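Local coordinates for LP04448p (Drosophila melanogaster, PDB 2QK2), which is Mini spindles, an XMAP215-family microtubule plus-end protein whose second TOG domain, a HEAT-repeat array, probably binds tubulin, at residues K172-K175 against L176-S180; P190-R193 against D194-E198; M207-K210 against A211-L215; D218-P221 against L222-A225; K226-E229 against C230-K233. All coordinates share one frame; numbering follows the deposited sequence.

Interaction 1 of 5, residues K172-K175 against L176-S180; sequences KLLK and LLTTS
L177 lies alongside L173, one helical turn earlier, the two side chains pointing the same way, with their CD1 methyls 4.1 Å apart. CG of L173 stands anti to its own backbone N (chi1 -175°), beside the carbonyl carbon, which swings the isobutyl group along the helix to where L177 can flank it. L177 also rests on the backbone, its CB 3.3 Å from L173 O. A serine at L177 would probably leave L173 CD1 without this apolar neighbour and open a gap on this buried stripe.

On the next strip of the helix a leucine is paired with a threonine. T178 OG1 donates to L174 O at 2.7 Å, and T178 N binds the same oxygen at 2.9 Å. The two donors reach that oxygen from opposite faces of the carbonyl plane, the hydroxyl standing 35° out of it. The torsion of T178 (chi1 -53°) sets OG1 anti to the carbonyl carbon and turns it back down the helix. CD1 of L174 passes 4.0 Å from the same hydroxyl oxygen. T179 repeats the pattern, with OG1 2.9 Å from K175 O, and in both residues the polar end is satisfied within the helix itself, as is common for serine and threonine in helices.

L173 packs on E132 and Q135 of helix 131-141, while L174 and T178 meet L203 of helix 190-207. Leucines spaced a turn apart and packed against neighbouring helices are what a HEAT-repeat solenoid is built from.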
loop_
_atom_site.group_PDB
_atom_site.type_symbol
_atom_site.label_atom_id
_atom_site.label_comp_id
_atom_site.label_asym_id
_atom_site.label_seq_id
_atom_site.Cartn_x
_atom_site.Cartn_y
_atom_site.Cartn_z
ATOM N N LYS A 172 8.776 16.511 -12.899
ATOM C CA LYS A 172 9.413 16.503 -11.588
ATOM C C LYS A 172 9.245 15.187 -10.833
ATOM O O LYS A 172 10.223 14.626 -10.338
ATOM C CB LYS A 172 8.886 17.645 -10.717
ATOM C CG LYS A 172 9.736 18.902 -10.767
ATOM C CD LYS A 172 9.421 19.818 -9.594
ATOM C CE LYS A 172 10.331 21.041 -9.581
ATOM N NZ LYS A 172 10.122 21.876 -8.355
ATOM N N LEU A 173 8.012 14.695 -10.745
ATOM C CA LEU A 173 7.745 13.448 -10.026
ATOM C C LEU A 173 8.454 12.265 -10.679
ATOM O O LEU A 173 8.998 11.395 -9.991
ATOM C CB LEU A 173 6.239 13.179 -9.961
ATOM C CG LEU A 173 5.797 11.964 -9.135
ATOM C CD1 LEU A 173 6.356 12.066 -7.721
ATOM C CD2 LEU A 173 4.280 11.902 -9.095
ATOM N N LEU A 174 8.444 12.237 -12.010
ATOM C CA LEU A 174 9.099 11.166 -12.747
ATOM C C LEU A 174 10.586 11.149 -12.405
ATOM O O LEU A 174 11.156 10.103 -12.117
ATOM C CB LEU A 174 8.922 11.366 -14.259
ATOM C CG LEU A 174 9.618 10.295 -15.115
ATOM C CD1 LEU A 174 8.958 8.954 -14.839
ATOM C CD2 LEU A 174 9.539 10.643 -16.604
ATOM N N LYS A 175 11.213 12.317 -12.434
ATOM C CA LYS A 175 12.636 12.413 -12.120
ATOM C C LYS A 175 12.924 12.021 -10.672
ATOM O O LYS A 175 13.875 11.294 -10.399
ATOM C CB LYS A 175 13.135 13.834 -12.395
ATOM C CG LYS A 175 13.065 14.218 -13.870
ATOM C CD LYS A 175 13.143 15.727 -14.070
ATOM C CE LYS A 175 14.524 16.280 -13.754
ATOM N NZ LYS A 175 15.510 15.872 -14.788
ATOM N N LEU A 176 12.099 12.505 -9.746
ATOM C CA LEU A 176 12.283 12.200 -8.329
ATOM C C LEU A 176 12.163 10.696 -8.065
ATOM O O LEU A 176 12.973 10.105 -7.350
ATOM C CB LEU A 176 11.246 12.952 -7.490
ATOM C CG LEU A 176 11.257 12.663 -5.985
ATOM C CD1 LEU A 176 12.564 13.157 -5.379
ATOM C CD2 LEU A 176 10.070 13.355 -5.326
ATOM N N LEU A 177 11.144 10.082 -8.644
ATOM C CA LEU A 177 10.924 8.656 -8.469
ATOM C C LEU A 177 12.059 7.839 -9.079
ATOM O O LEU A 177 12.583 6.929 -8.440
ATOM C CB LEU A 177 9.592 8.262 -9.111
ATOM C CG LEU A 177 8.429 7.825 -8.214
ATOM C CD1 LEU A 177 8.405 8.601 -6.916
ATOM C CD2 LEU A 177 7.133 8.023 -8.986
ATOM N N THR A 178 12.439 8.165 -10.311
ATOM C CA THR A 178 13.509 7.439 -10.989
ATOM C C THR A 178 14.825 7.575 -10.222
ATOM O O THR A 178 15.506 6.584 -9.954
ATOM C CB THR A 178 13.698 7.949 -12.436
ATOM O OG1 THR A 178 12.437 7.914 -13.123
ATOM C CG2 THR A 178 14.694 7.063 -13.187
ATOM N N THR A 179 15.176 8.806 -9.864
ATOM C CA THR A 179 16.405 9.065 -9.117
ATOM C C THR A 179 16.454 8.243 -7.833
ATOM O O THR A 179 17.468 7.613 -7.530
ATOM C CB THR A 179 16.527 10.560 -8.733
ATOM O OG1 THR A 179 16.715 11.342 -9.916
ATOM C CG2 THR A 179 17.704 10.783 -7.790
ATOM N N SER A 180 15.355 8.255 -7.083
ATOM C CA SER A 180 15.283 7.523 -5.826
ATOM C C SER A 180 15.421 6.018 -6.026
ATOM O O SER A 180 16.122 5.349 -5.267
ATOM C CB SER A 180 13.960 7.821 -5.111
ATOM O OG SER A 180 13.837 9.200 -4.815
#

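Interaction 2 of 5, residues P190-R193 against D194-E198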
loop_
_atom_site.group_PDB
_atom_site.type_symbol
_atom_site.label_atom_id
_atom_site.label_comp_id
_atom_site.label_asym_id
_atom_site.label_seq_id
_atom_site.Cartn_x
_atom_site.Cartn_y
_atom_site.Cartn_z
ATOM N N PRO A 190 20.604 -7.690 -2.761
ATOM C CA PRO A 190 20.013 -8.326 -3.946
ATOM C C PRO A 190 18.501 -8.134 -4.097
ATOM O O PRO A 190 18.011 -7.850 -5.189
ATOM C CB PRO A 190 20.378 -9.802 -3.767
ATOM C CG PRO A 190 21.630 -9.748 -2.954
ATOM C CD PRO A 190 21.311 -8.686 -1.941
ATOM N N THR A 191 17.763 -8.308 -3.004
ATOM C CA THR A 191 16.312 -8.157 -3.047
ATOM C C THR A 191 15.918 -6.711 -3.334
ATOM O O THR A 191 15.056 -6.450 -4.174
ATOM C CB THR A 191 15.665 -8.599 -1.725
ATOM O OG1 THR A 191 16.087 -9.933 -1.412
ATOM C CG2 THR A 191 14.139 -8.580 -1.846
ATOM N N VAL A 192 16.547 -5.774 -2.635
ATOM C CA VAL A 192 16.256 -4.360 -2.840
ATOM C C VAL A 192 16.512 -4.006 -4.303
ATOM O O VAL A 192 15.721 -3.297 -4.933
ATOM C CB VAL A 192 17.130 -3.483 -1.921
ATOM C CG1 VAL A 192 16.917 -1.997 -2.234
ATOM C CG2 VAL A 192 16.779 -3.777 -0.458
ATOM N N ARG A 193 17.613 -4.522 -4.849
ATOM C CA ARG A 193 17.952 -4.270 -6.243
ATOM C C ARG A 193 16.877 -4.832 -7.175
ATOM O O ARG A 193 16.417 -4.138 -8.084
ATOM C CB ARG A 193 19.320 -4.881 -6.588
ATOM C CG ARG A 193 19.643 -4.859 -8.082
ATOM C CD ARG A 193 21.073 -5.316 -8.373
ATOM N NE ARG A 193 21.399 -6.610 -7.771
ATOM C CZ ARG A 193 20.739 -7.744 -7.999
ATOM N NH1 ARG A 193 19.700 -7.766 -8.823
ATOM N NH2 ARG A 193 21.124 -8.865 -7.402
ATOM N N ASP A 194 16.476 -6.081 -6.954
ATOM C CA ASP A 194 15.451 -6.691 -7.798
ATOM C C ASP A 194 14.138 -5.917 -7.727
ATOM O O ASP A 194 13.477 -5.703 -8.742
ATOM C CB ASP A 194 15.182 -8.143 -7.387
ATOM C CG ASP A 194 16.361 -9.067 -7.666
ATOM O OD1 ASP A 194 17.225 -8.712 -8.501
ATOM O OD2 ASP A 194 16.408 -10.156 -7.053
ATOM N N SER A 195 13.755 -5.513 -6.519
ATOM C CA SER A 195 12.515 -4.766 -6.332
ATOM C C SER A 195 12.600 -3.423 -7.053
ATOM O O SER A 195 11.642 -2.992 -7.694
ATOM C CB SER A 195 12.251 -4.559 -4.839
ATOM O OG SER A 195 12.040 -5.807 -4.194
ATOM N N SER A 196 13.753 -2.770 -6.963
ATOM C CA SER A 196 13.936 -1.487 -7.628
ATOM C C SER A 196 13.860 -1.658 -9.144
ATOM O O SER A 196 13.308 -0.808 -9.847
ATOM C CB SER A 196 15.285 -0.876 -7.249
ATOM O OG SER A 196 15.364 -0.672 -5.850
ATOM N N ALA A 197 14.423 -2.755 -9.647
ATOM C CA ALA A 197 14.399 -3.024 -11.081
ATOM C C ALA A 197 12.958 -3.236 -11.537
ATOM O O ALA A 197 12.566 -2.782 -12.614
ATOM C CB ALA A 197 15.236 -4.272 -11.403
ATOM N N GLU A 198 12.172 -3.932 -10.718
ATOM C CA GLU A 198 10.775 -4.194 -11.061
ATOM C C GLU A 198 9.978 -2.896 -11.142
ATOM O O GLU A 198 9.159 -2.714 -12.045
ATOM C CB GLU A 198 10.132 -5.130 -10.035
ATOM C CG GLU A 198 8.790 -5.683 -10.498
ATOM C CD GLU A 198 8.250 -6.768 -9.586
ATOM O OE1 GLU A 198 9.057 -7.465 -8.937
ATOM O OE2 GLU A 198 7.017 -6.939 -9.532
#
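The carbonyl oxygen of V192 is gripped twice by S196: OG donates to it at 2.8 Å and the backbone N at 2.9 Å. These donors come from opposite faces of the carbonyl plane, the hydroxyl 37° above it. With OG anti to the carbonyl carbon (chi1 -60°), the short side chain of S196 doubles back toward the preceding turn, and V192 CG1 lies 4.2 Å from S196 OG. The hydroxyl also bonds T184 OG1 of helix 171-185, tying a main-chain carbonyl of one helix to a side chain of the preceding helix.

S195 is placed similarly, with its N 2.8 Å from T191 O. Its hydroxyl bonds S151 OG of helix 147-161. The T191 methyl CG2 lies 4.2 Å from S195 OG.

On another side of the helix, R193 and D194 form a salt bridge between sequence neighbours. The arginine chain bends at chi3, curling the guanidinium back toward the carboxylate, whose plane is turned 71° from its own. The hydrogen bond within this bridge is weak and the position of NH1 uncertain.

Helix 190-207 packs against three others: S195 meets A154 and L155 of helix 147-161, S196 and A197 lie on L185 of helix 171-185, and A197 touches K226 and I227 of helix 221-233.

Interaction 3 of 5, residues M207-K210 against A211-L215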
loop_
_atom_site.group_PDB
_atom_site.type_symbol
_atom_site.label_atom_id
_atom_site.label_comp_id
_atom_site.label_asym_id
_atom_site.label_seq_id
_atom_site.Cartn_x
_atom_site.Cartn_y
_atom_site.Cartn_z
HETATM N N MSE A 207 5.201 4.897 -18.729
HETATM C CA MSE A 207 5.538 6.191 -19.303
HETATM C C MSE A 207 6.214 6.160 -20.669
HETATM O O MSE A 207 6.270 7.186 -21.349
HETATM C CB MSE A 207 6.414 6.984 -18.324
HETATM C CG MSE A 207 5.812 7.156 -16.930
HETATM SE SE MSE A 207 4.061 8.011 -16.933
HETATM C CE MSE A 207 4.612 9.839 -17.236
ATOM N N GLY A 208 6.730 5.001 -21.069
ATOM C CA GLY A 208 7.394 4.902 -22.359
ATOM C C GLY A 208 8.906 5.035 -22.278
ATOM O O GLY A 208 9.433 5.794 -21.462
ATOM N N ASP A 209 9.604 4.300 -23.137
ATOM C CA ASP A 209 11.065 4.309 -23.176
ATOM C C ASP A 209 11.677 5.694 -23.371
ATOM O O ASP A 209 12.604 6.080 -22.657
ATOM C CB ASP A 209 11.560 3.389 -24.295
ATOM C CG ASP A 209 12.412 2.245 -23.778
ATOM O OD1 ASP A 209 13.490 2.516 -23.201
ATOM O OD2 ASP A 209 12.004 1.071 -23.948
ATOM N N LYS A 210 11.156 6.439 -24.339
ATOM C CA LYS A 210 11.679 7.769 -24.642
ATOM C C LYS A 210 11.633 8.729 -23.467
ATOM O O LYS A 210 12.547 9.528 -23.271
ATOM C CB LYS A 210 10.921 8.376 -25.824
ATOM C CG LYS A 210 11.057 7.576 -27.110
ATOM C CD LYS A 210 10.325 8.247 -28.262
ATOM C CE LYS A 210 10.464 7.437 -29.544
ATOM N NZ LYS A 210 11.897 7.213 -29.892
ATOM N N ALA A 211 10.566 8.654 -22.682
ATOM C CA ALA A 211 10.429 9.538 -21.538
ATOM C C ALA A 211 11.364 9.182 -20.384
ATOM O O ALA A 211 11.987 10.061 -19.794
ATOM C CB ALA A 211 8.979 9.534 -21.053
ATOM N N VAL A 212 11.474 7.894 -20.071
ATOM C CA VAL A 212 12.300 7.455 -18.947
ATOM C C VAL A 212 13.777 7.181 -19.245
ATOM O O VAL A 212 14.643 7.477 -18.419
ATOM C CB VAL A 212 11.695 6.189 -18.295
ATOM C CG1 VAL A 212 12.434 5.861 -17.003
ATOM C CG2 VAL A 212 10.212 6.404 -18.027
ATOM N N THR A 213 14.058 6.615 -20.414
ATOM C CA THR A 213 15.427 6.291 -20.815
ATOM C C THR A 213 16.481 7.327 -20.436
ATOM O O THR A 213 17.483 6.997 -19.805
ATOM C CB THR A 213 15.513 6.036 -22.336
ATOM O OG1 THR A 213 14.971 4.743 -22.624
ATOM C CG2 THR A 213 16.965 6.101 -22.823
ATOM N N PRO A 214 16.276 8.592 -20.824
ATOM C CA PRO A 214 17.253 9.630 -20.492
ATOM C C PRO A 214 17.678 9.613 -19.025
ATOM O O PRO A 214 18.838 9.856 -18.705
ATOM C CB PRO A 214 16.521 10.915 -20.861
ATOM C CG PRO A 214 15.689 10.487 -22.023
ATOM C CD PRO A 214 15.128 9.169 -21.545
ATOM N N LEU A 215 16.739 9.315 -18.136
ATOM C CA LEU A 215 17.038 9.292 -16.709
ATOM C C LEU A 215 17.849 8.072 -16.265
ATOM O O LEU A 215 18.347 8.037 -15.141
ATOM C CB LEU A 215 15.733 9.363 -15.908
ATOM C CG LEU A 215 14.781 10.493 -16.311
ATOM C CD1 LEU A 215 13.550 10.465 -15.422
ATOM C CD2 LEU A 215 15.494 11.837 -16.204
HETATM O O HOH W 1 7.988 7.983 -23.631
#
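A211 sets its methyl CB 3.6 Å from M207 O, the carbonyl of the last turn of the preceding helix. That carbonyl also accepts a hydrogen bond from a water, which in turn accepts from A211 N at 2.8 Å, closing a bridge between the end of one helix and the first turn of the next. A211 N makes in addition a weak bond to G208 O.

K210 enters through its backbone: its carbonyl O meets the ring of P214, with CD 3.1 Å away. A proline has no N-H to offer, so this oxygen gets no main-chain bond from P214; residues 213-215 form a 3-10 segment. G208 is the junction at the other end. It ends helix 190-207 with a positive phi of 97° and occupies the N-cap position of helix 209-212, so that two helices meet at a single residue; a side chain here would press against the preceding carbonyl oxygen. G208 O accepts from V212 N at 3.2 Å.

D209 gives its carbonyl oxygen to T213, which uses both N and OG1, each at 2.7 Å. The hydroxyl stands 49° above the carbonyl plane, placed there by a chi1 of -76° that turns OG1 back along the chain. The carboxylate of D209 has its salt bridge with K228 of helix 221-233. Elsewhere in the turn, V212 CG2 rests 3.9 Å from CB of the selenomethionine M207, and V212 also packs on I204 of helix 190-207.

Interaction 4 of 5, residues D218-P221 against L222-A225; sequences DVDP and LKMA
A chi1 of 71° places CG of D220 between its backbone N and carbonyl carbon, and chi2 turns the carboxylate so that OD2 faces the start of the helix ahead. There OD2 accepts from two backbone donors, L222 N at 3.2 Å and K223 N at 3.4 Å. Both bonds are weak; the second is the straighter, at 163° against 125°. The other oxygen, OD1, forms a salt bridge with K223 NZ, also weak as a hydrogen bond and less certain because the position of OD1 is doubtful. The lysine chain runs extended as far as CE and bends at chi4, bringing its ammonium group beside the carboxylate.

K223 has an apolar role as well: its CB lies 3.5 Å from V219 CG1, the two side chains crossing at an angle. The same valine methyl is 4.0 Å from CG of the selenomethionine M224. An alanine in place of K223 would keep the CB contact but remove the ammonium group, and the D220 carboxylate would probably be left without this charge partner and freer to turn. The main chain closes the turn, M224 N binding D220 O at 3.0 Å.

V219 and K223 pack on L185 of helix 171-185, and M224 touches L216. The whole is an Asp N-cap, with a proline following in the first turn, at the beginning of helix 221-233.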
loop_
_atom_site.group_PDB
_atom_site.type_symbol
_atom_site.label_atom_id
_atom_site.label_comp_id
_atom_site.label_asym_id
_atom_site.label_seq_id
_atom_site.Cartn_x
_atom_site.Cartn_y
_atom_site.Cartn_z
ATOM N N ASP A 218 22.969 6.520 -16.884
ATOM C CA ASP A 218 24.118 6.046 -16.115
ATOM C C ASP A 218 23.961 4.681 -15.451
ATOM O O ASP A 218 24.846 4.248 -14.711
ATOM C CB ASP A 218 24.504 7.072 -15.049
ATOM C CG ASP A 218 24.925 8.398 -15.646
ATOM O OD1 ASP A 218 25.750 8.399 -16.587
ATOM O OD2 ASP A 218 24.433 9.443 -15.166
ATOM N N VAL A 219 22.844 4.005 -15.698
ATOM C CA VAL A 219 22.624 2.686 -15.116
ATOM C C VAL A 219 23.466 1.692 -15.912
ATOM O O VAL A 219 23.417 1.686 -17.141
ATOM C CB VAL A 219 21.139 2.286 -15.201
ATOM C CG1 VAL A 219 20.948 0.868 -14.688
ATOM C CG2 VAL A 219 20.296 3.268 -14.397
ATOM N N ASP A 220 24.233 0.849 -15.228
ATOM C CA ASP A 220 25.078 -0.091 -15.951
ATOM C C ASP A 220 24.276 -1.152 -16.703
ATOM O O ASP A 220 23.137 -1.456 -16.347
ATOM C CB ASP A 220 26.105 -0.745 -15.019
ATOM C CG ASP A 220 25.487 -1.729 -14.063
ATOM O OD1 ASP A 220 25.073 -1.307 -12.966
ATOM O OD2 ASP A 220 25.412 -2.924 -14.411
ATOM N N PRO A 221 24.871 -1.725 -17.764
ATOM C CA PRO A 221 24.273 -2.754 -18.626
ATOM C C PRO A 221 23.572 -3.932 -17.953
ATOM O O PRO A 221 22.507 -4.351 -18.406
ATOM C CB PRO A 221 25.448 -3.190 -19.500
ATOM C CG PRO A 221 26.220 -1.913 -19.656
ATOM C CD PRO A 221 26.229 -1.385 -18.234
ATOM N N LEU A 222 24.166 -4.482 -16.898
ATOM C CA LEU A 222 23.551 -5.613 -16.200
ATOM C C LEU A 222 22.219 -5.206 -15.581
ATOM O O LEU A 222 21.217 -5.908 -15.715
ATOM C CB LEU A 222 24.458 -6.134 -15.085
ATOM C CG LEU A 222 25.534 -7.162 -15.423
ATOM C CD1 LEU A 222 26.406 -7.392 -14.199
ATOM C CD2 LEU A 222 24.878 -8.463 -15.870
ATOM N N LYS A 223 22.224 -4.073 -14.890
ATOM C CA LYS A 223 21.017 -3.572 -14.249
ATOM C C LYS A 223 19.949 -3.226 -15.287
ATOM O O LYS A 223 18.773 -3.529 -15.089
ATOM C CB LYS A 223 21.362 -2.358 -13.389
ATOM C CG LYS A 223 22.201 -2.712 -12.169
ATOM C CD LYS A 223 22.641 -1.462 -11.424
ATOM C CE LYS A 223 23.278 -1.811 -10.089
ATOM N NZ LYS A 223 24.346 -2.814 -10.253
HETATM N N MSE A 224 20.352 -2.604 -16.394
HETATM C CA MSE A 224 19.404 -2.261 -17.449
HETATM C C MSE A 224 18.700 -3.518 -17.952
HETATM O O MSE A 224 17.523 -3.478 -18.302
HETATM C CB MSE A 224 20.109 -1.578 -18.626
HETATM C CG MSE A 224 20.224 -0.068 -18.508
HETATM SE SE MSE A 224 18.496 0.836 -18.291
HETATM C CE MSE A 224 17.484 -0.091 -19.596
ATOM N N ALA A 225 19.428 -4.631 -17.995
ATOM C CA ALA A 225 18.859 -5.894 -18.453
ATOM C C ALA A 225 17.761 -6.362 -17.497
ATOM O O ALA A 225 16.705 -6.832 -17.936
ATOM C CB ALA A 225 19.950 -6.954 -18.559
#

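Interaction 5 of 5, residues K226-E229 against C230-K233; sequences KIKE and CQEK
This is an intrahelical contact at the surface, in the C-terminal half of helix 221-233, and its one direct bond between side chains joins K228 to Q231. The ammonium nitrogen K228 NZ donates to Q231 OE1 at 2.6 Å. It approaches in the amide carbonyl plane on a lone pair, with a C=O...N angle of 133°. The two side chains lie side by side and point the same way: the lysine bends at chi2 and chi4, while Q231, with CG anti to its backbone N (chi1 -175°), reaches straight out to meet it. K228 CE follows alongside, 3.5 Å from Q231 OE1. NZ has a second partner in the carboxylate of D209, so the ammonium group is shared between an amide and an acid, which would probably fix its place and stabilise its positive charge.

The backbone beneath is regular, with C230 N bonded to K226 O at 3.0 Å and Q231 N to I227 O at 2.7 Å. E232 lays CG 3.3 Å from K228 O, and K233 sets its CG 3.6 Å from E229 O. E229 OE2 and K233 NZ remain 5.3 Å apart, too far for a salt bridge, though the opposite charges may attract weakly.

Helix 221-233 leans on helix 190-207: K226 packs on A197, I227 and Q231 both meet I204, and K205 NZ donates to Q231 O near the last turn.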
loop_
_atom_site.group_PDB
_atom_site.type_symbol
_atom_site.label_atom_id
_atom_site.label_comp_id
_atom_site.label_asym_id
_atom_site.label_seq_id
_atom_site.Cartn_x
_atom_site.Cartn_y
_atom_site.Cartn_z
ATOM N N LYS A 226 18.018 -6.247 -16.195
ATOM C CA LYS A 226 17.033 -6.643 -15.188
ATOM C C LYS A 226 15.785 -5.789 -15.364
ATOM O O LYS A 226 14.663 -6.293 -15.358
ATOM C CB LYS A 226 17.568 -6.419 -13.775
ATOM C CG LYS A 226 18.764 -7.252 -13.410
ATOM C CD LYS A 226 19.072 -7.124 -11.921
ATOM C CE LYS A 226 20.352 -7.861 -11.550
ATOM N NZ LYS A 226 21.565 -7.200 -12.116
ATOM N N ILE A 227 16.000 -4.486 -15.520
ATOM C CA ILE A 227 14.910 -3.542 -15.701
ATOM C C ILE A 227 14.080 -3.891 -16.937
ATOM O O ILE A 227 12.848 -3.922 -16.874
ATOM C CB ILE A 227 15.455 -2.103 -15.828
ATOM C CG1 ILE A 227 16.100 -1.685 -14.498
ATOM C CG2 ILE A 227 14.335 -1.137 -16.229
ATOM C CD1 ILE A 227 16.818 -0.348 -14.558
ATOM N N LYS A 228 14.746 -4.158 -18.058
ATOM C CA LYS A 228 14.017 -4.501 -19.281
ATOM C C LYS A 228 13.245 -5.807 -19.138
ATOM O O LYS A 228 12.156 -5.945 -19.689
ATOM C CB LYS A 228 14.966 -4.567 -20.484
ATOM C CG LYS A 228 14.901 -3.320 -21.371
ATOM C CD LYS A 228 15.041 -2.034 -20.549
ATOM C CE LYS A 228 14.968 -0.771 -21.413
ATOM N NZ LYS A 228 13.685 -0.619 -22.163
ATOM N N GLU A 229 13.799 -6.766 -18.405
ATOM C CA GLU A 229 13.095 -8.025 -18.196
ATOM C C GLU A 229 11.782 -7.710 -17.488
ATOM O O GLU A 229 10.704 -8.129 -17.919
ATOM C CB GLU A 229 13.910 -8.967 -17.318
ATOM C CG GLU A 229 14.917 -9.805 -18.060
ATOM C CD GLU A 229 15.561 -10.838 -17.161
ATOM O OE1 GLU A 229 16.396 -10.458 -16.309
ATOM O OE2 GLU A 229 15.217 -12.031 -17.301
ATOM N N CYS A 230 11.884 -6.964 -16.392
ATOM C CA CYS A 230 10.711 -6.580 -15.622
ATOM C C CYS A 230 9.760 -5.767 -16.492
ATOM O O CYS A 230 8.545 -5.953 -16.433
ATOM C CB CYS A 230 11.131 -5.769 -14.397
ATOM S SG CYS A 230 12.094 -6.718 -13.195
ATOM N N GLN A 231 10.311 -4.873 -17.307
ATOM C CA GLN A 231 9.484 -4.053 -18.182
ATOM C C GLN A 231 8.596 -4.944 -19.045
ATOM O O GLN A 231 7.404 -4.675 -19.211
ATOM C CB GLN A 231 10.359 -3.192 -19.091
ATOM C CG GLN A 231 9.581 -2.206 -19.949
ATOM C CD GLN A 231 10.459 -1.496 -20.973
ATOM O OE1 GLN A 231 11.615 -1.174 -20.703
ATOM N NE2 GLN A 231 9.902 -1.236 -22.149
ATOM N N GLU A 232 9.187 -6.005 -19.585
ATOM C CA GLU A 232 8.462 -6.932 -20.448
ATOM C C GLU A 232 7.291 -7.598 -19.751
ATOM O O GLU A 232 6.215 -7.730 -20.330
ATOM C CB GLU A 232 9.389 -8.032 -20.974
ATOM C CG GLU A 232 10.455 -7.567 -21.940
ATOM C CD GLU A 232 10.864 -8.670 -22.905
ATOM O OE1 GLU A 232 11.071 -9.818 -22.449
ATOM O OE2 GLU A 232 10.981 -8.384 -24.118
ATOM N N LYS A 233 7.513 -8.022 -18.512
ATOM C CA LYS A 233 6.490 -8.705 -17.731
ATOM C C LYS A 233 5.457 -7.794 -17.074
ATOM O O LYS A 233 4.377 -8.247 -16.704
ATOM C CB LYS A 233 7.165 -9.574 -16.674
ATOM C CG LYS A 233 8.157 -10.551 -17.273
ATOM C CD LYS A 233 8.762 -11.457 -16.222
ATOM C CE LYS A 233 9.715 -12.459 -16.852
ATOM N NZ LYS A 233 10.264 -13.405 -15.843
#

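Interactions 1 and 2 are partly buried, on the successive helices 171-185 and 190-207, where buried leucines (interaction 1) and hydroxyl residues such as T178, S195 and S196 face neighbouring helices; interaction 2 adds a doubtful salt bridge. Interactions 3, 4 and 5 are surface contacts: a helix junction with a water bridge in 3, an Asp cap in 4, a lysine-amide bond in 5. Interaction 3 touches interaction 1 through L215, which packs on L174 and T178, and joins interaction 5 by the D209–K228 salt bridge. Interactions 4 and 5 share helix 221-233, which meets interaction 2 where C230 packs on E198. Interactions 1 and 2, centres about 17 Å apart, do not touch.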